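Local coordinates for xylose isomerase domain protein TIM barrel (Planctomyces limnophilus, PDB 3TVA) that binds a magnesium ion inside a TIM barrel and may act as an isomerase, as its family suggests, at residues I107-S112 with L145-N150; T37-A42 with G180-P185. All blocks are in the same frame, centred on the assembly; numbering follows the deposited sequence.

In the fold
Both contacts belong to one TIM barrel, with their centres about 16 Å apart. The centre of contact 2 lies about 3 Å from the centre of the molecule. It spans the barrel interior, from strand 37-41 to strand 179-183, beside the magnesium site. Contact 1 lies in the outer layer, where helix 97-114 runs beside helix 132-149. Along the chain the order is 37-42, 107-112, 145-150, 180-185, so contact 1 is nested within the loop that contact 2 closes. The two meet where Ile107 CG1 packs on Ala42 CB at 3.6 Å. One contact thus joins neighbouring helices of the outer layer, and the other links side chains inside the barrel next to the metal.

Contact 1: residues I107-S112 with L145-N150; sequences ISDFAS and LTHAAN
His147 reaches from helix 132-149 to helix 97-114 and meets Asp109 and Ser108 there. Its NE2 donates a hydrogen bond to Asp109 OD1 at 2.9 Å, with an N-H...O angle of 152°. The oxygen lies close to the imidazole plane. On the acceptor side the approach is less regular, because NE2 comes from above the carboxylate plane. The two side chains cross at about a right angle. Ser108 stands at the ring edge beside this bond, with OG 3.5 Å from His147 CD2. The same OG lies 3.9 Å from Ala148 CA, where the backbones come closest. With chi1 at -175°, CG of His147 stands opposite the backbone N, and the ring extends across to the other helix, where NE2 meets Asp109. With an alanine here, Asp109 OD1 would probably lose this N-H, and a gap would be likely to open beside Ser108.

Asp109 OD1 is also hydrogen-bonded to NE2 of His151, four residues after His147. The His151 ring also meets that of His147, with the planes nearly perpendicular. Ser108 OG is hydrogen-bonded to Gln153 OE1. The two helix segments run nearly parallel, 17° apart, with their axes 10.1 Å from each other at closest approach. This is the side-by-side packing of neighbouring helices outside a TIM barrel. Farther in, Ser108 touches Ile119 of strand 118-121, and Ala148 touches Val155 of strand 154-158. With two histidine nitrogens hydrogen-bonded to one oxygen, the geometry is consistent with a charged Asp109, which would probably stabilise positive charge on either ring.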
loop_
_atom_site.group_PDB
_atom_site.type_symbol
_atom_site.label_atom_id
_atom_site.label_comp_id
_atom_site.label_asym_id
_atom_site.label_seq_id
_atom_site.Cartn_x
_atom_site.Cartn_y
_atom_site.Cartn_z
ATOM N N ILE A 107 13.248 -6.682 -5.096
ATOM C CA ILE A 107 11.962 -6.208 -5.583
ATOM C C ILE A 107 12.145 -4.877 -6.321
ATOM O O ILE A 107 11.531 -4.647 -7.366
ATOM C CB ILE A 107 10.922 -6.142 -4.440
ATOM C CG1 ILE A 107 10.480 -7.572 -4.076
ATOM C CG2 ILE A 107 9.708 -5.301 -4.838
ATOM C CD1 ILE A 107 9.872 -7.684 -2.677
ATOM N N SER A 108 13.023 -4.025 -5.796
ATOM C CA SER A 108 13.426 -2.800 -6.499
ATOM C C SER A 108 14.051 -3.098 -7.869
ATOM O O SER A 108 13.706 -2.452 -8.858
ATOM C CB SER A 108 14.391 -1.980 -5.629
ATOM O OG SER A 108 14.877 -0.841 -6.327
ATOM N N ASP A 109 14.957 -4.081 -7.931
ATOM C CA ASP A 109 15.516 -4.534 -9.210
ATOM C C ASP A 109 14.411 -5.009 -10.179
ATOM O O ASP A 109 14.387 -4.634 -11.344
ATOM C CB ASP A 109 16.540 -5.673 -8.997
ATOM C CG ASP A 109 17.754 -5.234 -8.196
ATOM O OD1 ASP A 109 17.989 -4.008 -8.070
ATOM O OD2 ASP A 109 18.480 -6.118 -7.679
ATOM N N PHE A 110 13.496 -5.832 -9.681
ATOM C CA PHE A 110 12.378 -6.326 -10.486
ATOM C C PHE A 110 11.500 -5.182 -11.007
ATOM O O PHE A 110 11.129 -5.157 -12.196
ATOM C CB PHE A 110 11.543 -7.302 -9.649
ATOM C CG PHE A 110 10.335 -7.860 -10.366
ATOM C CD1 PHE A 110 9.088 -7.268 -10.219
ATOM C CD2 PHE A 110 10.445 -8.998 -11.154
ATOM C CE1 PHE A 110 7.965 -7.782 -10.863
ATOM C CE2 PHE A 110 9.324 -9.523 -11.804
ATOM C CZ PHE A 110 8.085 -8.908 -11.660
ATOM N N ALA A 111 11.159 -4.239 -10.125
ATOM C CA ALA A 111 10.353 -3.079 -10.523
ATOM C C ALA A 111 11.055 -2.243 -11.616
ATOM O O ALA A 111 10.415 -1.725 -12.533
ATOM C CB ALA A 111 10.045 -2.196 -9.309
ATOM N N SER A 112 12.373 -2.123 -11.513
ATOM C CA SER A 112 13.152 -1.424 -12.537
ATOM C C SER A 112 13.087 -2.119 -13.915
ATOM O O SER A 112 12.913 -1.471 -14.937
ATOM C CB SER A 112 14.605 -1.276 -12.079
ATOM O OG SER A 112 15.366 -0.609 -13.058
ATOM N N LEU A 145 16.493 3.318 0.354
ATOM C CA LEU A 145 16.172 4.494 -0.460
ATOM C C LEU A 145 17.272 4.824 -1.465
ATOM O O LEU A 145 16.995 5.243 -2.591
ATOM C CB LEU A 145 15.875 5.700 0.437
ATOM C CG LEU A 145 14.475 5.557 1.044
ATOM C CD1 LEU A 145 14.391 6.353 2.323
ATOM C CD2 LEU A 145 13.405 6.009 0.040
ATOM N N THR A 146 18.517 4.608 -1.071
ATOM C CA THR A 146 19.651 4.821 -1.984
ATOM C C THR A 146 19.570 3.835 -3.150
ATOM O O THR A 146 19.785 4.202 -4.312
ATOM C CB THR A 146 20.988 4.645 -1.241
ATOM O OG1 THR A 146 21.114 5.687 -0.272
ATOM C CG2 THR A 146 22.229 4.670 -2.214
ATOM N N HIS A 147 19.246 2.584 -2.833
ATOM C CA HIS A 147 19.178 1.540 -3.844
ATOM C C HIS A 147 18.071 1.887 -4.837
ATOM O O HIS A 147 18.249 1.798 -6.058
ATOM C CB HIS A 147 18.899 0.184 -3.187
ATOM C CG HIS A 147 18.941 -0.969 -4.144
ATOM N ND1 HIS A 147 20.079 -1.716 -4.358
ATOM C CD2 HIS A 147 17.996 -1.488 -4.957
ATOM C CE1 HIS A 147 19.831 -2.654 -5.253
ATOM N NE2 HIS A 147 18.573 -2.539 -5.632
ATOM N N ALA A 148 16.926 2.305 -4.308
ATOM C CA ALA A 148 15.818 2.722 -5.158
ATOM C C ALA A 148 16.150 3.975 -5.985
ATOM O O ALA A 148 15.793 4.050 -7.169
ATOM C CB ALA A 148 14.551 2.944 -4.324
ATOM N N ALA A 149 16.817 4.952 -5.371
ATOM C CA ALA A 149 17.223 6.164 -6.095
ATOM C C ALA A 149 18.107 5.806 -7.285
ATOM O O ALA A 149 17.987 6.404 -8.357
ATOM C CB ALA A 149 17.967 7.148 -5.173
ATOM N N ASN A 150 18.999 4.837 -7.104
ATOM C CA ASN A 150 19.852 4.413 -8.217
ATOM C C ASN A 150 19.046 3.778 -9.360
ATOM O O ASN A 150 19.541 3.641 -10.477
ATOM C CB ASN A 150 20.990 3.508 -7.734
ATOM C CG ASN A 150 22.008 4.275 -6.903
ATOM O OD1 ASN A 150 22.148 5.493 -7.051
ATOM N ND2 ASN A 150 22.699 3.582 -6.016
#

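Contact 2: residues T37-A42 with G180-P185; sequences TVQVHA and GINFDP. With MG (magnesium ion), chain C.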
loop_
_atom_site.group_PDB
_atom_site.type_symbol
_atom_site.label_atom_id
_atom_site.label_comp_id
_atom_site.label_asym_id
_atom_site.label_seq_id
_atom_site.Cartn_x
_atom_site.Cartn_y
_atom_site.Cartn_z
ATOM N N THR A 37 -4.963 0.868 -14.610
ATOM C CA THR A 37 -3.756 0.811 -13.779
ATOM C C THR A 37 -3.898 -0.237 -12.691
ATOM O O THR A 37 -5.009 -0.578 -12.293
ATOM C CB THR A 37 -3.428 2.158 -13.045
ATOM O OG1 THR A 37 -4.423 2.417 -12.047
ATOM C CG2 THR A 37 -3.361 3.319 -14.003
ATOM N N VAL A 38 -2.764 -0.750 -12.220
ATOM C CA VAL A 38 -2.755 -1.643 -11.072
ATOM C C VAL A 38 -1.549 -1.347 -10.185
ATOM O O VAL A 38 -0.543 -0.800 -10.636
ATOM C CB VAL A 38 -2.672 -3.140 -11.484
ATOM C CG1 VAL A 38 -3.921 -3.589 -12.250
ATOM C CG2 VAL A 38 -1.401 -3.422 -12.292
ATOM N N GLN A 39 -1.663 -1.730 -8.922
ATOM C CA GLN A 39 -0.502 -1.946 -8.081
ATOM C C GLN A 39 -0.354 -3.451 -7.987
ATOM O O GLN A 39 -1.331 -4.182 -8.078
ATOM C CB GLN A 39 -0.700 -1.359 -6.686
ATOM C CG GLN A 39 -0.757 0.155 -6.671
ATOM C CD GLN A 39 -0.759 0.693 -5.262
ATOM O OE1 GLN A 39 -0.464 -0.036 -4.320
ATOM N NE2 GLN A 39 -1.090 1.973 -5.103
ATOM N N VAL A 40 0.873 -3.919 -7.850
ATOM C CA VAL A 40 1.123 -5.347 -7.898
ATOM C C VAL A 40 1.921 -5.802 -6.688
ATOM O O VAL A 40 2.964 -5.220 -6.367
ATOM C CB VAL A 40 1.938 -5.713 -9.160
ATOM C CG1 VAL A 40 2.081 -7.213 -9.283
ATOM C CG2 VAL A 40 1.260 -5.148 -10.397
ATOM N N HIS A 41 1.455 -6.853 -6.028
ATOM C CA HIS A 41 2.290 -7.487 -5.035
ATOM C C HIS A 41 3.455 -8.191 -5.752
ATOM O O HIS A 41 3.246 -8.904 -6.727
ATOM C CB HIS A 41 1.492 -8.473 -4.189
ATOM C CG HIS A 41 2.209 -8.903 -2.946
ATOM N ND1 HIS A 41 3.331 -9.705 -2.976
ATOM C CD2 HIS A 41 1.982 -8.618 -1.641
ATOM C CE1 HIS A 41 3.751 -9.918 -1.738
ATOM N NE2 HIS A 41 2.951 -9.267 -0.910
ATOM N N ALA A 42 4.681 -7.978 -5.285
ATOM C CA ALA A 42 5.843 -8.581 -5.941
ATOM C C ALA A 42 5.738 -10.102 -5.926
ATOM O O ALA A 42 5.265 -10.691 -4.962
ATOM C CB ALA A 42 7.146 -8.140 -5.272
ATOM N N GLY A 180 8.054 8.417 0.462
ATOM C CA GLY A 180 6.685 8.881 0.411
ATOM C C GLY A 180 5.770 7.872 1.074
ATOM O O GLY A 180 6.223 6.929 1.734
ATOM N N ILE A 181 4.476 8.114 0.950
ATOM C CA ILE A 181 3.459 7.308 1.611
ATOM C C ILE A 181 2.484 6.725 0.596
ATOM O O ILE A 181 2.074 7.419 -0.347
ATOM C CB ILE A 181 2.668 8.194 2.596
ATOM C CG1 ILE A 181 3.550 8.567 3.798
ATOM C CG2 ILE A 181 1.358 7.510 3.049
ATOM C CD1 ILE A 181 2.914 9.622 4.682
ATOM N N ASN A 182 2.145 5.447 0.760
ATOM C CA ASN A 182 0.928 4.922 0.150
ATOM C C ASN A 182 -0.162 4.987 1.205
ATOM O O ASN A 182 -0.157 4.203 2.168
ATOM C CB ASN A 182 1.086 3.468 -0.309
ATOM C CG ASN A 182 -0.159 2.961 -1.039
ATOM O OD1 ASN A 182 -0.333 3.202 -2.241
ATOM N ND2 ASN A 182 -1.045 2.277 -0.311
ATOM N N PHE A 183 -1.118 5.886 1.015
ATOM C CA PHE A 183 -2.089 6.122 2.072
ATOM C C PHE A 183 -3.242 5.121 2.014
ATOM O O PHE A 183 -3.882 4.940 0.965
ATOM C CB PHE A 183 -2.623 7.562 2.049
ATOM C CG PHE A 183 -3.373 7.933 3.309
ATOM C CD1 PHE A 183 -4.750 7.820 3.373
ATOM C CD2 PHE A 183 -2.684 8.356 4.445
ATOM C CE1 PHE A 183 -5.440 8.134 4.546
ATOM C CE2 PHE A 183 -3.363 8.676 5.622
ATOM C CZ PHE A 183 -4.736 8.561 5.676
ATOM N N ASP A 184 -3.484 4.462 3.144
ATOM C CA ASP A 184 -4.592 3.510 3.291
ATOM C C ASP A 184 -5.449 3.843 4.513
ATOM O O ASP A 184 -5.093 3.504 5.632
ATOM C CB ASP A 184 -4.118 2.055 3.360
ATOM C CG ASP A 184 -5.289 1.063 3.419
ATOM O OD1 ASP A 184 -6.384 1.399 3.914
ATOM O OD2 ASP A 184 -5.145 -0.069 2.947
ATOM N N PRO A 185 -6.555 4.558 4.313
ATOM C CA PRO A 185 -7.357 4.979 5.472
ATOM C C PRO A 185 -7.952 3.815 6.283
ATOM O O PRO A 185 -8.127 3.951 7.497
ATOM C CB PRO A 185 -8.462 5.815 4.836
ATOM C CG PRO A 185 -8.638 5.206 3.461
ATOM C CD PRO A 185 -7.284 4.685 3.038
HETATM MG MG MG C . -3.361 -1.100 1.742
#
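The side chains of Gln39 and Asn182 meet at a slant across the barrel interior, and each residue has 30 Å² buried by the contact. Gln39 NE2 donates a hydrogen bond to Asn182 OD1 at 3.2 Å, with an N-H...O angle of 159°. The acceptor lies near the amide plane of Gln39, but the donor is tilted 25° from the carbonyl plane of Asn182. The two amides are turned steeply against each other. Beyond CG the Gln39 chain is extended (chi2 -172°), and this length lets it span strands whose nearest CA atoms, those of Gln39 and Asn182, are 10.8 Å apart. Strands 37-41 and 179-183 are not paired in the sheet, and their side chains meet inside the TIM barrel.

Both amides are second-shell groups of the magnesium site. Gln39 OE1 is hydrogen-bonded to NE2 of the metal ligand His211. Asn182 ND2 donates to OE1 of the ligand Glu158, while its OD1 also bonds to Ser209 OG. Two residues past Asn182, Asp184 binds magnesium through OD2 at 2.4 Å. Glu158, His211 and Glu259 supply the other three protein ligands. Asp184 also N-caps the helix that follows, and Lys213 NZ is hydrogen-bonded to its OD2.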